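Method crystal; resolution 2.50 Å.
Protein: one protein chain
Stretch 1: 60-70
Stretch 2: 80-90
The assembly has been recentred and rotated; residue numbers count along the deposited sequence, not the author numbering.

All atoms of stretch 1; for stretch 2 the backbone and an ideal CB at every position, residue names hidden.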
# COMPACT_ATOMS: atom_id res chain seq x y z
N ALA A 60 -4.97 37.53 -15.95
CA ALA A 60 -5.46 37.82 -17.30
C ALA A 60 -4.70 36.99 -18.34
O ALA A 60 -5.25 36.59 -19.37
CB ALA A 60 -5.34 39.31 -17.60
N ILE A 61 -3.44 36.72 -18.04
CA ILE A 61 -2.64 35.78 -18.81
C ILE A 61 -3.31 34.39 -18.79
O ILE A 61 -3.36 33.70 -19.80
CB ILE A 61 -1.19 35.71 -18.27
CG1 ILE A 61 -0.46 37.04 -18.50
CG2 ILE A 61 -0.42 34.59 -18.94
CD1 ILE A 61 0.79 37.22 -17.66
N TRP A 62 -3.83 33.98 -17.63
CA TRP A 62 -4.47 32.69 -17.53
C TRP A 62 -5.62 32.64 -18.51
O TRP A 62 -5.72 31.71 -19.30
CB TRP A 62 -4.98 32.43 -16.12
CG TRP A 62 -5.62 31.09 -15.99
CD1 TRP A 62 -6.94 30.77 -16.22
CD2 TRP A 62 -4.98 29.87 -15.61
NE1 TRP A 62 -7.15 29.43 -15.99
CE2 TRP A 62 -5.96 28.85 -15.63
CE3 TRP A 62 -3.67 29.54 -15.24
CZ2 TRP A 62 -5.67 27.53 -15.30
CZ3 TRP A 62 -3.38 28.21 -14.92
CH2 TRP A 62 -4.38 27.23 -14.94
N HIS A 63 -6.46 33.66 -18.48
CA HIS A 63 -7.67 33.66 -19.27
C HIS A 63 -7.36 33.75 -20.74
O HIS A 63 -8.00 33.09 -21.58
CB HIS A 63 -8.56 34.83 -18.90
CG HIS A 63 -8.93 34.87 -17.47
ND1 HIS A 63 -9.02 33.74 -16.68
CD2 HIS A 63 -9.27 35.91 -16.67
CE1 HIS A 63 -9.38 34.09 -15.46
NE2 HIS A 63 -9.54 35.40 -15.43
N ALA A 64 -6.38 34.58 -21.07
CA ALA A 64 -5.95 34.68 -22.44
C ALA A 64 -5.68 33.28 -23.04
O ALA A 64 -6.08 33.02 -24.17
CB ALA A 64 -4.71 35.55 -22.53
N ALA A 65 -5.05 32.39 -22.26
CA ALA A 65 -4.45 31.16 -22.77
C ALA A 65 -5.24 29.89 -22.56
O ALA A 65 -5.03 28.94 -23.30
CB ALA A 65 -3.08 30.97 -22.14
N LYS A 66 -6.10 29.84 -21.54
CA LYS A 66 -6.73 28.58 -21.12
C LYS A 66 -7.43 27.78 -22.21
O LYS A 66 -7.46 26.55 -22.16
CB LYS A 66 -7.67 28.79 -19.94
CG LYS A 66 -8.83 29.73 -20.19
CD LYS A 66 -9.40 30.19 -18.85
CE LYS A 66 -10.44 31.27 -18.99
NZ LYS A 66 -11.79 30.75 -18.67
N ASP A 67 -7.97 28.46 -23.22
CA ASP A 67 -8.61 27.79 -24.36
C ASP A 67 -7.65 26.97 -25.20
O ASP A 67 -8.06 25.98 -25.80
CB ASP A 67 -9.33 28.80 -25.25
CG ASP A 67 -8.38 29.73 -25.94
OD1 ASP A 67 -7.88 29.39 -27.02
OD2 ASP A 67 -8.12 30.82 -25.39
N MET A 68 -6.38 27.36 -25.24
CA MET A 68 -5.36 26.67 -26.05
C MET A 68 -5.05 25.23 -25.56
O MET A 68 -4.47 24.44 -26.30
CB MET A 68 -4.06 27.47 -26.08
CG MET A 68 -4.20 28.86 -26.69
SD MET A 68 -2.73 29.88 -26.57
CE MET A 68 -1.69 29.08 -27.80
N ILE A 69 -5.44 24.93 -24.32
CA ILE A 69 -5.31 23.61 -23.71
C ILE A 69 -6.36 22.64 -24.21
O ILE A 69 -6.25 21.46 -24.01
CB ILE A 69 -5.50 23.76 -22.19
CG1 ILE A 69 -4.38 24.61 -21.61
CG2 ILE A 69 -5.54 22.43 -21.45
CD1 ILE A 69 -3.00 24.17 -22.00
N HIS A 70 -7.39 23.15 -24.88
CA HIS A 70 -8.49 22.30 -25.29
C HIS A 70 -7.97 21.21 -26.21
O HIS A 70 -7.09 21.47 -27.03
CB HIS A 70 -9.55 23.15 -26.00
CG HIS A 70 -10.86 22.45 -26.19
ND1 HIS A 70 -11.34 22.12 -27.44
CD2 HIS A 70 -11.78 22.03 -25.30
CE1 HIS A 70 -12.51 21.52 -27.31
NE2 HIS A 70 -12.80 21.45 -26.02
N UNK A 80 2.48 24.44 -25.44
CA UNK A 80 3.03 25.75 -25.09
C UNK A 80 2.13 26.50 -24.09
O UNK A 80 2.60 27.33 -23.32
CB UNK A 80 3.22 26.59 -26.36
N UNK A 81 0.83 26.19 -24.13
CA UNK A 81 -0.13 26.76 -23.19
C UNK A 81 -0.02 26.13 -21.81
O UNK A 81 -0.05 26.83 -20.80
CB UNK A 81 -1.55 26.59 -23.72
N UNK A 82 0.09 24.81 -21.76
CA UNK A 82 0.25 24.10 -20.49
C UNK A 82 1.44 24.60 -19.73
O UNK A 82 1.42 24.76 -18.52
CB UNK A 82 0.38 22.59 -20.72
N UNK A 83 2.51 24.84 -20.46
CA UNK A 83 3.74 25.31 -19.85
C UNK A 83 3.60 26.70 -19.30
O UNK A 83 4.25 27.06 -18.31
CB UNK A 83 4.89 25.27 -20.86
N UNK A 84 2.75 27.49 -19.94
CA UNK A 84 2.51 28.84 -19.51
C UNK A 84 1.62 28.80 -18.28
O UNK A 84 1.80 29.59 -17.36
CB UNK A 84 1.88 29.67 -20.63
N UNK A 85 0.64 27.88 -18.29
CA UNK A 85 -0.31 27.76 -17.18
C UNK A 85 0.39 27.23 -15.92
O UNK A 85 0.13 27.67 -14.80
CB UNK A 85 -1.47 26.84 -17.57
N UNK A 86 1.30 26.30 -16.14
CA UNK A 86 2.09 25.72 -15.08
C UNK A 86 2.89 26.79 -14.36
O UNK A 86 2.95 26.81 -13.13
CB UNK A 86 3.02 24.64 -15.64
N UNK A 87 3.50 27.69 -15.13
CA UNK A 87 4.23 28.79 -14.51
C UNK A 87 3.29 29.73 -13.80
O UNK A 87 3.64 30.26 -12.76
CB UNK A 87 5.05 29.56 -15.55
N UNK A 88 2.08 29.92 -14.33
CA UNK A 88 1.10 30.82 -13.72
C UNK A 88 0.60 30.34 -12.35
O UNK A 88 0.51 31.12 -11.41
CB UNK A 88 -0.09 30.99 -14.66
N UNK A 89 0.28 29.06 -12.23
CA UNK A 89 -0.27 28.58 -10.96
C UNK A 89 0.70 28.77 -9.81
O UNK A 89 0.27 28.86 -8.68
CB UNK A 89 -0.65 27.10 -11.07
N UNK A 90 2.00 28.83 -10.09
CA UNK A 90 3.03 29.04 -9.06
C UNK A 90 2.86 30.37 -8.33
O UNK A 90 3.17 30.47 -7.15
CB UNK A 90 4.42 28.98 -9.69

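The two stretches run nearly antiparallel: the axes of helix 60-65 and helix 80-89 lie at 158° between their N-to-C directions, so early positions of stretch 2 meet Met68 and Ile69, and later ones Ile61 and Trp62.

Position 80 points its CB sideways, with nothing of stretch 1 within 5.5 Å. Its backbone is helical and stretch 1 imposes no limit, so many residues would serve; it is Ala80.

At position 81 the ideal CB points toward stretch 1, 3.3 Å from Ile69 CD1 and 3.6 Å from Met68 CB, which leaves little room for bulk, while the carbonyl of Ala65 lies 4.2 Å from CB to O. Alanine, serine or perhaps cysteine would suit, and a small donor would exploit the carbonyl. The residue is Ser81; its OG, in the t rotamer, donates a hydrogen bond to Ala65 O at 3.1 Å.

Position 82 points sideways, yet its CB is 3.9 Å from Ile69 CD1. A long apolar or aromatic side chain could bend back over the isoleucine. It is Trp82, whose five-membered ring receives Ile69 CD1 over one face, 3.4 Å from its centroid; its CZ2 lies 3.2 Å from Ile69 CG2.

Position 83 points away, and stretch 1 does not restrict it; it is Glu83.

Position 84 points toward stretch 1, but Ala65 CB is 5.3 Å from its ideal CB. This gap beside a small residue invites leucine, isoleucine or methionine. Leu84 fills it, CD2 reaching Ala65 CB at 3.6 Å and CD1 reaching Ile61 CG2 at 3.8 Å.

At position 85 the CB again points toward stretch 1, 3.5 Å from Trp62 CZ3 and 5.4 Å from Ile69 CD1. A branched aliphatic chain could serve both neighbours. Leu85 does so: CD2 sits over a face of the Trp62 ring, 3.5 Å from the six-membered centroid, and CD1 packs 3.3 Å from Ile69 CG1.

Position 86 points away and 87 is out of reach, so stretch 1 sets no preference at either and polar or apolar residues would do; they are Ile86 and Glu87.

Position 88 points toward stretch 1, its CB 3.9 Å from Trp62 CE3, favouring a small or medium apolar residue. Cys88 places CB at the ring edge and SG 3.9 Å from Ile61 CG2.

Position 89, sideways and 4.8 Å from CB to Trp62 CZ3, suits a modest aliphatic; Val89 brings CG1 to 3.5 Å from that CZ3.

Position 90 is out of reach, so stretch 1 allows almost any residue; Lys90 forms a salt bridge within its own stretch, NZ to Glu87 OE2 at 2.7 Å.

Stretch 2 80-90: ASWELLIECVK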
# COMPACT_ATOMS: atom_id res chain seq x y z
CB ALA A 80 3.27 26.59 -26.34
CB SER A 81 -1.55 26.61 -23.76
OG SER A 81 -2.52 27.24 -22.95
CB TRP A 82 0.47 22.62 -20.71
CG TRP A 82 -0.73 21.83 -20.87
CD1 TRP A 82 -1.08 21.12 -21.96
CD2 TRP A 82 -1.72 21.62 -19.90
NE1 TRP A 82 -2.26 20.48 -21.74
CE2 TRP A 82 -2.69 20.77 -20.47
CE3 TRP A 82 -1.92 22.07 -18.60
CZ2 TRP A 82 -3.82 20.35 -19.79
CZ3 TRP A 82 -3.06 21.66 -17.92
CH2 TRP A 82 -3.99 20.81 -18.52
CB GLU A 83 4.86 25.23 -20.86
CG GLU A 83 5.08 23.80 -21.27
CD GLU A 83 6.19 23.65 -22.26
OE1 GLU A 83 6.21 24.42 -23.26
OE2 GLU A 83 7.01 22.74 -22.00
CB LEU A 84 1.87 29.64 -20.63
CG LEU A 84 1.21 30.97 -20.26
CD1 LEU A 84 2.25 32.00 -19.87
CD2 LEU A 84 0.37 31.45 -21.44
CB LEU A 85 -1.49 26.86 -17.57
CG LEU A 85 -2.46 27.35 -18.66
CD1 LEU A 85 -3.58 26.34 -18.87
CD2 LEU A 85 -3.07 28.72 -18.35
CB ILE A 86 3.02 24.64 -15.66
CG1 ILE A 86 2.22 23.35 -15.81
CG2 ILE A 86 4.23 24.39 -14.79
CD1 ILE A 86 2.79 22.42 -16.83
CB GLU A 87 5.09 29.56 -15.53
CG GLU A 87 6.31 28.78 -16.01
CD GLU A 87 7.15 28.24 -14.87
OE1 GLU A 87 7.82 29.05 -14.20
OE2 GLU A 87 7.13 27.01 -14.62
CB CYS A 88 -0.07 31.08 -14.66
SG CYS A 88 0.38 32.06 -16.12
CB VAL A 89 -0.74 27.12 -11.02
CG1 VAL A 89 -1.93 26.99 -11.95
CG2 VAL A 89 0.38 26.18 -11.46
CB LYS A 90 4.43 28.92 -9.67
CG LYS A 90 4.79 27.49 -10.06
CD LYS A 90 5.93 27.40 -11.07
CE LYS A 90 6.18 25.94 -11.42
NZ LYS A 90 7.33 25.66 -12.33
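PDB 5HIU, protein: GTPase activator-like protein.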